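DNA alpha-glucosyltransferase (Enterobacteria phage T4, PDB 1YA6) belongs to the GT-B clan of glycosyltransferases, enzymes built on two parallel-sheet domains, and is modelled here with uridine-5'-diphosphate, cobalt hexammine(III) and bound nucleic acid. Local coordinates at residues Q178-I183 and L308-L313; Y215-F220 and Y294-L299; V233-E238 and Q273-Y278. All blocks are in the same frame, centred on the assembly; numbering follows the deposited sequence.

Interaction 1: residues Q178-I183 and L308-L313. With UDP (uridine-5'-diphosphate), chain I; NCO (cobalt hexammine(III)), chain F.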
# COMPACT_ATOMS: atom_id res chain seq x y z
N GLN C 178 -8.59 -6.13 6.07
CA GLN C 178 -8.19 -4.90 5.43
C GLN C 178 -6.77 -4.64 5.94
O GLN C 178 -6.49 -4.84 7.12
CB GLN C 178 -9.10 -3.74 5.86
CG GLN C 178 -10.57 -3.91 5.48
CD GLN C 178 -11.45 -2.83 6.12
OE1 GLN C 178 -11.21 -1.63 5.95
NE2 GLN C 178 -12.46 -3.26 6.84
N PRO C 179 -5.85 -4.23 5.05
CA PRO C 179 -4.46 -3.96 5.42
C PRO C 179 -4.43 -2.62 6.16
O PRO C 179 -4.34 -1.55 5.54
CB PRO C 179 -3.74 -3.93 4.08
CG PRO C 179 -4.79 -3.37 3.17
CD PRO C 179 -6.06 -4.06 3.60
N PRO C 180 -4.50 -2.66 7.50
CA PRO C 180 -4.50 -1.45 8.33
C PRO C 180 -3.21 -0.65 8.37
O PRO C 180 -2.17 -1.08 7.89
CB PRO C 180 -4.87 -1.97 9.73
CG PRO C 180 -5.04 -3.52 9.55
CD PRO C 180 -4.24 -3.85 8.33
N MET C 181 -3.33 0.53 8.95
CA MET C 181 -2.22 1.46 9.15
C MET C 181 -2.58 2.36 10.33
O MET C 181 -3.76 2.63 10.58
CB MET C 181 -1.99 2.33 7.91
CG MET C 181 -0.87 3.32 8.10
SD MET C 181 -0.49 4.34 6.68
CE MET C 181 -1.52 5.78 6.97
N ASP C 182 -1.56 2.80 11.06
CA ASP C 182 -1.77 3.70 12.20
C ASP C 182 -1.84 5.12 11.64
O ASP C 182 -0.85 5.86 11.63
CB ASP C 182 -0.60 3.59 13.18
CG ASP C 182 -0.83 4.38 14.47
OD1 ASP C 182 -1.77 5.20 14.51
OD2 ASP C 182 -0.06 4.18 15.44
N ILE C 183 -3.03 5.48 11.15
CA ILE C 183 -3.27 6.80 10.58
C ILE C 183 -3.05 7.92 11.60
O ILE C 183 -2.64 9.02 11.24
CB ILE C 183 -4.69 6.90 10.04
CG1 ILE C 183 -4.89 5.82 8.96
CG2 ILE C 183 -4.94 8.30 9.48
CD1 ILE C 183 -6.31 5.71 8.39
N LEU C 308 -8.71 -0.78 1.12
CA LEU C 308 -8.14 0.32 0.37
C LEU C 308 -6.65 -0.04 0.38
O LEU C 308 -6.26 -1.00 1.05
CB LEU C 308 -8.36 1.66 1.06
CG LEU C 308 -9.66 2.41 0.77
CD1 LEU C 308 -9.60 3.78 1.47
CD2 LEU C 308 -9.85 2.59 -0.74
N GLU C 309 -5.84 0.73 -0.34
CA GLU C 309 -4.41 0.48 -0.41
C GLU C 309 -3.61 1.46 0.44
O GLU C 309 -4.03 2.59 0.66
CB GLU C 309 -3.96 0.59 -1.86
CG GLU C 309 -4.67 -0.39 -2.76
CD GLU C 309 -4.14 -0.35 -4.17
OE1 GLU C 309 -4.49 0.60 -4.90
OE2 GLU C 309 -3.35 -1.25 -4.54
N TYR C 310 -2.44 1.03 0.92
CA TYR C 310 -1.63 1.91 1.74
C TYR C 310 -1.51 3.34 1.23
O TYR C 310 -1.67 4.28 2.02
CB TYR C 310 -0.25 1.29 1.98
CG TYR C 310 -0.37 0.24 3.05
CD1 TYR C 310 -0.16 -1.11 2.78
CD2 TYR C 310 -0.85 0.60 4.30
CE1 TYR C 310 -0.47 -2.08 3.74
CE2 TYR C 310 -1.15 -0.35 5.26
CZ TYR C 310 -0.97 -1.68 4.98
OH TYR C 310 -1.37 -2.60 5.94
N THR C 311 -1.26 3.53 -0.06
CA THR C 311 -1.13 4.88 -0.61
C THR C 311 -2.43 5.65 -0.50
O THR C 311 -2.44 6.87 -0.58
CB THR C 311 -0.69 4.88 -2.08
OG1 THR C 311 -1.54 4.01 -2.83
CG2 THR C 311 0.77 4.44 -2.20
N HIS C 312 -3.53 4.93 -0.34
CA HIS C 312 -4.84 5.55 -0.18
C HIS C 312 -4.89 6.19 1.22
O HIS C 312 -5.26 7.35 1.38
CB HIS C 312 -5.94 4.50 -0.28
CG HIS C 312 -6.49 4.32 -1.66
ND1 HIS C 312 -6.77 3.07 -2.19
CD2 HIS C 312 -6.85 5.22 -2.61
CE1 HIS C 312 -7.29 3.22 -3.40
NE2 HIS C 312 -7.34 4.51 -3.67
N LEU C 313 -4.51 5.41 2.23
CA LEU C 313 -4.53 5.85 3.61
C LEU C 313 -3.42 6.82 3.97
O LEU C 313 -3.52 7.54 4.96
CB LEU C 313 -4.44 4.64 4.54
CG LEU C 313 -5.40 3.48 4.31
CD1 LEU C 313 -5.26 2.51 5.47
CD2 LEU C 313 -6.82 3.96 4.20
N1 UDP I . 5.92 2.92 -1.46
C2 UDP I . 7.16 3.40 -1.13
N3 UDP I . 7.99 3.64 -2.19
C4 UDP I . 7.70 3.47 -3.53
C5 UDP I . 6.37 3.00 -3.79
C6 UDP I . 5.55 2.75 -2.77
O2 UDP I . 7.49 3.61 0.03
O4 UDP I . 8.57 3.72 -4.37
C1' UDP I . 5.01 2.58 -0.36
C2' UDP I . 3.65 3.25 -0.44
O2' UDP I . 3.69 4.50 0.21
C3' UDP I . 2.77 2.23 0.28
C4' UDP I . 3.41 0.89 -0.11
O4' UDP I . 4.79 1.19 -0.42
O3' UDP I . 2.85 2.42 1.68
C5' UDP I . 2.78 0.19 -1.29
O5' UDP I . 1.55 -0.41 -0.91
PA UDP I . 0.18 -0.08 -1.68
O1A UDP I . -0.89 -0.88 -1.03
O2A UDP I . 0.05 1.40 -1.76
O3A UDP I . 0.40 -0.61 -3.22
PB UDP I . 1.25 -1.87 -3.82
O1B UDP I . 0.40 -2.49 -4.88
O2B UDP I . 2.60 -1.38 -4.17
O3B UDP I . 1.37 -2.90 -2.61
CO NCO F . -2.02 -4.79 -2.97
N1 NCO F . -1.28 -2.96 -2.64
N2 NCO F . -3.16 -4.59 -1.33
N3 NCO F . -3.43 -3.93 -4.08
N4 NCO F . -2.79 -6.60 -3.30
N5 NCO F . -0.85 -4.98 -4.60
N6 NCO F . -0.55 -5.59 -1.85
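Leu308 meets Pro179 through its backbone: the carbonyl O of Leu308 sits 3.5 Å from CG of the Pro179 ring. Next comes Glu309, at the N-cap position of helix 310-318. Its backbone N-H points at His312 ND1, which receives it in the imidazole plane at 3.1 Å, while its side chain goes to the ligands. There OE2 accepts from N3 of cobalt hexammine(III) at 2.7 Å and pairs with Lys212 in a salt bridge; OE1 takes hydrogen bonds from Ser297 and Gln295. Tyr310 makes the one hydrogen bond across the contact. With its ring carbon CG anti to the carbonyl carbon (chi1 -79°), the ring reaches back to the two prolines. There its OH donates to Pro180 O at 2.6 Å, meeting the carbonyl at a C=O...O angle of 140° and a modest tilt from the carbonyl plane. Pro179 CB packs against CZ of Tyr310 at 3.7 Å, and Met181 CB lies at the ring edge, close to the ring plane. The Pro179 carbonyl, which also comes near the hydroxyl, is taken instead by Gln388. The backbone N of Tyr310 donates to O1A of uridine-5'-diphosphate. Thr311 N donates to O2A of uridine-5'-diphosphate at 3.0 Å. A weak second bond to that oxygen comes from Thr311 OG1. Leu313 closes the walk on the apolar side: its CB touches Met181 CE at 4.0 Å and Ile183 CD1 at 4.4 Å. The chemistry is divided accordingly. One side of the helix start is held to the loop carrying Pro179 and Pro180 by a phenol-to-carbonyl bond and apolar contacts, while its first N-H groups point at the alpha phosphate, whose negative charge the helix dipole would probably help to offset.

Interaction 2: residues Y215-F220 and Y294-L299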
# COMPACT_ATOMS: atom_id res chain seq x y z
N TYR C 215 -1.65 6.78 -16.50
CA TYR C 215 -1.98 7.42 -17.76
C TYR C 215 -3.00 8.52 -17.48
O TYR C 215 -2.80 9.67 -17.88
CB TYR C 215 -2.55 6.40 -18.76
CG TYR C 215 -1.50 5.57 -19.45
CD1 TYR C 215 -1.52 4.19 -19.37
CD2 TYR C 215 -0.50 6.18 -20.20
CE1 TYR C 215 -0.56 3.42 -20.00
CE2 TYR C 215 0.47 5.42 -20.85
CZ TYR C 215 0.43 4.04 -20.74
OH TYR C 215 1.38 3.28 -21.36
N GLN C 216 -4.09 8.17 -16.81
CA GLN C 216 -5.11 9.16 -16.47
C GLN C 216 -4.48 10.38 -15.80
O GLN C 216 -4.98 11.49 -15.92
CB GLN C 216 -6.16 8.56 -15.55
CG GLN C 216 -7.06 7.53 -16.20
CD GLN C 216 -6.37 6.21 -16.45
OE1 GLN C 216 -6.94 5.30 -17.07
NE2 GLN C 216 -5.15 6.08 -15.96
N MET C 217 -3.37 10.17 -15.10
CA MET C 217 -2.70 11.27 -14.44
C MET C 217 -1.98 12.15 -15.45
O MET C 217 -2.05 13.37 -15.39
CB MET C 217 -1.71 10.73 -13.40
CG MET C 217 -1.20 11.79 -12.42
SD MET C 217 -2.57 12.62 -11.55
CE MET C 217 -1.78 14.22 -11.13
N PHE C 218 -1.26 11.52 -16.39
CA PHE C 218 -0.54 12.24 -17.43
C PHE C 218 -1.49 13.05 -18.30
O PHE C 218 -1.16 14.14 -18.78
CB PHE C 218 0.21 11.26 -18.32
CG PHE C 218 1.52 10.80 -17.76
CD1 PHE C 218 2.50 11.71 -17.40
CD2 PHE C 218 1.81 9.44 -17.67
CE1 PHE C 218 3.76 11.28 -16.96
CE2 PHE C 218 3.06 9.00 -17.23
CZ PHE C 218 4.04 9.92 -16.88
N ASP C 219 -2.68 12.50 -18.51
CA ASP C 219 -3.70 13.14 -19.32
C ASP C 219 -4.15 14.38 -18.57
O ASP C 219 -4.03 15.50 -19.07
CB ASP C 219 -4.89 12.19 -19.52
CG ASP C 219 -5.77 12.59 -20.70
OD1 ASP C 219 -6.93 12.10 -20.76
OD2 ASP C 219 -5.30 13.38 -21.56
N PHE C 220 -4.67 14.15 -17.36
CA PHE C 220 -5.18 15.21 -16.49
C PHE C 220 -4.25 16.42 -16.43
O PHE C 220 -4.71 17.56 -16.47
CB PHE C 220 -5.39 14.67 -15.09
CG PHE C 220 -6.19 15.58 -14.21
CD1 PHE C 220 -7.56 15.78 -14.44
CD2 PHE C 220 -5.60 16.21 -13.11
CE1 PHE C 220 -8.32 16.59 -13.60
CE2 PHE C 220 -6.35 17.03 -12.27
CZ PHE C 220 -7.72 17.22 -12.51
N TYR C 294 -2.90 12.36 -5.47
CA TYR C 294 -3.67 11.46 -6.33
C TYR C 294 -3.38 9.97 -6.15
O TYR C 294 -2.21 9.53 -6.13
CB TYR C 294 -3.45 11.85 -7.79
CG TYR C 294 -3.81 13.29 -8.11
CD1 TYR C 294 -4.98 13.61 -8.82
CD2 TYR C 294 -2.98 14.35 -7.70
CE1 TYR C 294 -5.30 14.93 -9.13
CE2 TYR C 294 -3.30 15.67 -8.00
CZ TYR C 294 -4.46 15.96 -8.72
OH TYR C 294 -4.77 17.26 -9.03
N GLN C 295 -4.45 9.20 -6.01
CA GLN C 295 -4.37 7.75 -5.88
C GLN C 295 -5.50 7.24 -6.77
O GLN C 295 -6.65 7.14 -6.35
CB GLN C 295 -4.57 7.32 -4.42
CG GLN C 295 -3.82 6.06 -4.04
CD GLN C 295 -4.38 4.81 -4.69
OE1 GLN C 295 -5.16 4.89 -5.65
NE2 GLN C 295 -3.98 3.65 -4.18
N LEU C 296 -5.16 6.93 -8.02
CA LEU C 296 -6.13 6.51 -9.02
C LEU C 296 -6.16 5.02 -9.36
O LEU C 296 -6.23 4.66 -10.53
CB LEU C 296 -5.90 7.32 -10.30
CG LEU C 296 -5.51 8.79 -10.08
CD1 LEU C 296 -5.01 9.40 -11.37
CD2 LEU C 296 -6.70 9.57 -9.53
N SER C 297 -6.10 4.17 -8.34
CA SER C 297 -6.14 2.72 -8.56
C SER C 297 -7.56 2.33 -8.93
O SER C 297 -8.51 2.80 -8.33
CB SER C 297 -5.70 1.98 -7.30
OG SER C 297 -4.34 2.22 -7.05
N LYS C 298 -7.68 1.44 -9.91
CA LYS C 298 -8.97 1.02 -10.42
C LYS C 298 -9.12 -0.50 -10.47
O LYS C 298 -9.27 -1.07 -11.56
CB LYS C 298 -9.13 1.59 -11.83
CG LYS C 298 -8.30 2.87 -12.03
CD LYS C 298 -8.07 3.26 -13.50
CE LYS C 298 -7.16 2.28 -14.23
NZ LYS C 298 -6.79 2.77 -15.59
N LEU C 299 -9.11 -1.16 -9.32
CA LEU C 299 -9.25 -2.62 -9.31
C LEU C 299 -10.67 -3.14 -9.59
O LEU C 299 -11.66 -2.49 -9.23
CB LEU C 299 -8.76 -3.19 -7.98
CG LEU C 299 -7.27 -3.53 -7.89
CD1 LEU C 299 -7.02 -4.21 -6.56
CD2 LEU C 299 -6.85 -4.44 -9.04
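Gln216 and Lys298 approach from opposite directions, and Lys298 NZ donates to Gln216 OE1 at 2.9 Å. The amine does not come in on a lone pair: it stands above the amide's carbonyl plane, 46° out of it. Gln216 gets there by folding at chi2, and further down the same side chain CB brushes Leu296 CD1 at 4.4 Å. The lysine has a second partner, the ring of Trp325, in a cation-pi contact. One residue on, Met217 sends its CG anti to the backbone N (chi1 -166°) and then bends at chi2, which lays the thioether over one face of Tyr294. The methyl CE sits almost on the ring normal, 3.6 Å from the centroid of Tyr294, as a CH-pi contact; SD follows at 4.0 Å from the same centroid, giving a Met-aromatic contact. That sulfur also meets Leu296 CD1 at 4.0 Å. A turn later Phe220 brings CE2 to the Tyr294 hydroxyl at 3.6 Å, with OH at the edge of the phenylalanine ring; the two ring planes stand at 57°. Helix 214-225 thus lies against the end of strand 290-295 and the loop that leaves it, a helix packed on one face of a seven-stranded parallel sheet, as in Rossmann-like alpha/beta domains. Strand 201-205 is hydrogen-bonded to Tyr294 and strand 321-325 to Gln295, while Met356 and Phe360 of helix 356-366 pack against Phe220 and Ile363 against Tyr294.

Interaction 3: residues V233-E238 and Q273-Y278. With UDP (uridine-5'-diphosphate), chain I; nucleotides of chain A.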
# COMPACT_ATOMS: atom_id res chain seq x y z
N VAL C 233 3.52 16.14 -9.94
CA VAL C 233 4.62 15.27 -9.59
C VAL C 233 4.02 13.87 -9.48
O VAL C 233 2.87 13.70 -9.04
CB VAL C 233 5.29 15.66 -8.25
CG1 VAL C 233 6.41 14.68 -7.93
CG2 VAL C 233 5.85 17.06 -8.34
N MET C 234 4.81 12.90 -9.92
CA MET C 234 4.44 11.50 -9.89
C MET C 234 5.61 10.72 -9.31
O MET C 234 6.68 10.60 -9.93
CB MET C 234 4.10 11.03 -11.30
CG MET C 234 2.75 11.57 -11.75
SD MET C 234 2.41 11.26 -13.49
CE MET C 234 2.06 9.46 -13.49
N GLU C 235 5.41 10.23 -8.09
CA GLU C 235 6.44 9.49 -7.38
C GLU C 235 6.24 7.98 -7.44
O GLU C 235 5.12 7.47 -7.34
CB GLU C 235 6.48 9.92 -5.91
CG GLU C 235 6.81 11.39 -5.69
CD GLU C 235 7.10 11.72 -4.22
OE1 GLU C 235 7.89 10.98 -3.60
OE2 GLU C 235 6.55 12.71 -3.70
N GLY C 236 7.35 7.26 -7.62
CA GLY C 236 7.28 5.82 -7.63
C GLY C 236 7.35 5.09 -8.95
O GLY C 236 7.46 3.87 -8.95
N LEU C 237 7.28 5.81 -10.07
CA LEU C 237 7.32 5.15 -11.38
C LEU C 237 8.69 4.59 -11.69
O LEU C 237 9.53 5.28 -12.26
CB LEU C 237 6.92 6.12 -12.49
CG LEU C 237 5.48 6.64 -12.56
CD1 LEU C 237 5.40 7.61 -13.71
CD2 LEU C 237 4.50 5.50 -12.77
N GLU C 238 8.91 3.33 -11.32
CA GLU C 238 10.18 2.67 -11.60
C GLU C 238 10.24 2.44 -13.10
O GLU C 238 9.21 2.21 -13.75
CB GLU C 238 10.31 1.34 -10.85
CG GLU C 238 9.46 0.18 -11.41
CD GLU C 238 7.95 0.34 -11.16
OE1 GLU C 238 7.15 -0.37 -11.80
OE2 GLU C 238 7.57 1.18 -10.31
N GLN C 273 6.76 15.85 -13.56
CA GLN C 273 8.06 15.54 -12.98
C GLN C 273 7.87 14.15 -12.39
O GLN C 273 6.94 13.92 -11.61
CB GLN C 273 8.43 16.54 -11.87
CG GLN C 273 8.41 18.04 -12.26
CD GLN C 273 9.27 18.37 -13.48
OE1 GLN C 273 8.77 18.46 -14.61
NE2 GLN C 273 10.57 18.57 -13.25
N ILE C 274 8.75 13.23 -12.76
CA ILE C 274 8.64 11.86 -12.30
C ILE C 274 9.80 11.45 -11.41
O ILE C 274 10.97 11.56 -11.78
CB ILE C 274 8.57 10.88 -13.51
CG1 ILE C 274 7.56 11.39 -14.54
CG2 ILE C 274 8.19 9.47 -13.03
CD1 ILE C 274 6.18 11.70 -13.97
N LEU C 275 9.46 10.97 -10.22
CA LEU C 275 10.47 10.51 -9.28
C LEU C 275 10.32 9.00 -9.26
O LEU C 275 9.19 8.51 -9.30
CB LEU C 275 10.16 11.12 -7.91
CG LEU C 275 10.89 10.58 -6.68
CD1 LEU C 275 12.38 10.67 -6.87
CD2 LEU C 275 10.45 11.38 -5.47
N ASP C 276 11.42 8.25 -9.22
CA ASP C 276 11.29 6.79 -9.19
C ASP C 276 11.08 6.26 -7.78
O ASP C 276 10.65 7.01 -6.89
CB ASP C 276 12.48 6.10 -9.86
CG ASP C 276 13.75 6.22 -9.06
OD1 ASP C 276 14.76 5.59 -9.47
OD2 ASP C 276 13.74 6.93 -8.03
N CYS C 277 11.36 4.98 -7.58
CA CYS C 277 11.18 4.39 -6.25
C CYS C 277 11.64 5.37 -5.19
O CYS C 277 12.80 5.76 -5.14
CB CYS C 277 11.96 3.09 -6.16
SG CYS C 277 11.41 2.01 -7.46
N TYR C 278 10.70 5.74 -4.34
CA TYR C 278 10.93 6.72 -3.29
C TYR C 278 10.89 6.17 -1.87
O TYR C 278 10.35 5.08 -1.62
CB TYR C 278 9.86 7.80 -3.45
CG TYR C 278 8.48 7.28 -3.16
CD1 TYR C 278 8.07 7.02 -1.85
CD2 TYR C 278 7.56 7.06 -4.19
CE1 TYR C 278 6.79 6.57 -1.58
CE2 TYR C 278 6.28 6.61 -3.92
CZ TYR C 278 5.90 6.37 -2.62
OH TYR C 278 4.61 5.97 -2.35
N1 UDP I . 5.92 2.92 -1.46
C2 UDP I . 7.16 3.40 -1.13
N3 UDP I . 7.99 3.64 -2.19
C4 UDP I . 7.70 3.47 -3.53
C5 UDP I . 6.37 3.00 -3.79
C6 UDP I . 5.55 2.75 -2.77
O2 UDP I . 7.49 3.61 0.03
O4 UDP I . 8.57 3.72 -4.37
C1' UDP I . 5.01 2.58 -0.36
C2' UDP I . 3.65 3.25 -0.44
O2' UDP I . 3.69 4.50 0.21
C3' UDP I . 2.77 2.23 0.28
C4' UDP I . 3.41 0.89 -0.11
O4' UDP I . 4.79 1.19 -0.42
O3' UDP I . 2.85 2.42 1.68
C5' UDP I . 2.78 0.19 -1.29
O5' UDP I . 1.55 -0.41 -0.91
PA UDP I . 0.18 -0.08 -1.68
O1A UDP I . -0.89 -0.88 -1.03
O2A UDP I . 0.05 1.40 -1.76
O3A UDP I . 0.40 -0.61 -3.22
PB UDP I . 1.25 -1.87 -3.82
O1B UDP I . 0.40 -2.49 -4.88
O2B UDP I . 2.60 -1.38 -4.17
O3B UDP I . 1.37 -2.90 -2.61
P DA A 6 5.84 -7.18 -11.62
OP1 DA A 6 5.74 -8.05 -10.41
OP2 DA A 6 5.40 -5.75 -11.53
O5' DA A 6 7.35 -7.20 -12.12
C5' DA A 6 8.10 -5.99 -12.26
C4' DA A 6 9.18 -6.16 -13.31
O4' DA A 6 9.97 -4.96 -13.34
C3' DA A 6 10.17 -7.30 -13.04
O3' DA A 6 10.64 -7.83 -14.28
C2' DA A 6 11.29 -6.61 -12.28
C1' DA A 6 11.29 -5.21 -12.87
N9 DA A 6 11.61 -4.15 -11.91
C8 DA A 6 11.22 -4.06 -10.59
N7 DA A 6 11.61 -2.97 -10.00
C5 DA A 6 12.32 -2.29 -10.98
C6 DA A 6 12.98 -1.05 -10.99
N6 DA A 6 13.03 -0.22 -9.93
N1 DA A 6 13.60 -0.67 -12.13
C2 DA A 6 13.54 -1.49 -13.19
N3 DA A 6 12.94 -2.68 -13.31
C4 DA A 6 12.34 -3.02 -12.16
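Met234 and Ile274 run side by side from neighbouring strands and point the same way, with Met234 CB 3.5 Å from Ile274 CD1. Leu237, beyond the strand end, comes across the same isoleucine at a slant and sets CD1 against CG2 of Ile274 at 3.4 Å. On the other face of the sheet Glu235 and Leu275 also lie alongside each other. The glutamate chain stays extended past the leucine's CD2, and its OE1 is held by a salt bridge from Arg286. Crossing Glu235 at about a right angle is the ring of Tyr278, whose CD2 meets Glu235 CB at 3.5 Å; carboxylate and ring planes differ by 74°. The backbone N of Gly236 lies at the edge of that ring and donates to Leu275 O, with a weak second bond to Asp276 O. Tyr278 places its CG between backbone N and carbonyl carbon (chi1 67°), which brings one ring face under the uracil of uridine-5'-diphosphate, N3 riding 3.2 Å above the plane toward the rim. Its backbone reads the base as well: N donates to O4 at 2.9 Å and O accepts from N3 at 2.8 Å, while the hydroxyl donates to the ribose O2'. Farther out, Cys277 SG rests on Glu238 CB at 3.6 Å, and that CB meets N6 of DA6 of chain A at 3.3 Å; the Glu238 carboxylate is paired with Arg49. The backbones of the two strands pair in parallel, with Met234 N bonded to Gln273 O and Leu275 N to Met234 O. Binding a nucleotide in the loops just past the C-terminal ends of parallel strands is characteristic of Rossmann-like sheets, and here those loops form the base-binding side of the pocket.

The three contacts are nested along the chain: interaction 1 closes the outermost loop, interaction 2 lies inside it, and interaction 3 is innermost. Interactions 2 and 3, with centres 14 Å apart, share the second seven-stranded parallel sheet; helix 214-225 serves both, its Met217 and Phe218 reaching Met234. Interaction 1, its centre about 18 and 20 Å from theirs, ties the loop after strand 174-176, the last of the first sheet, to the start of helix 310-318. Gln295 links it to interaction 2 by probable hydrogen bonds to Glu309 and Thr311. Interactions 1 and 3 both hold uridine-5'-diphosphate, one at the alpha phosphate, the other at uracil and ribose, so the pocket draws together parts distant in sequence.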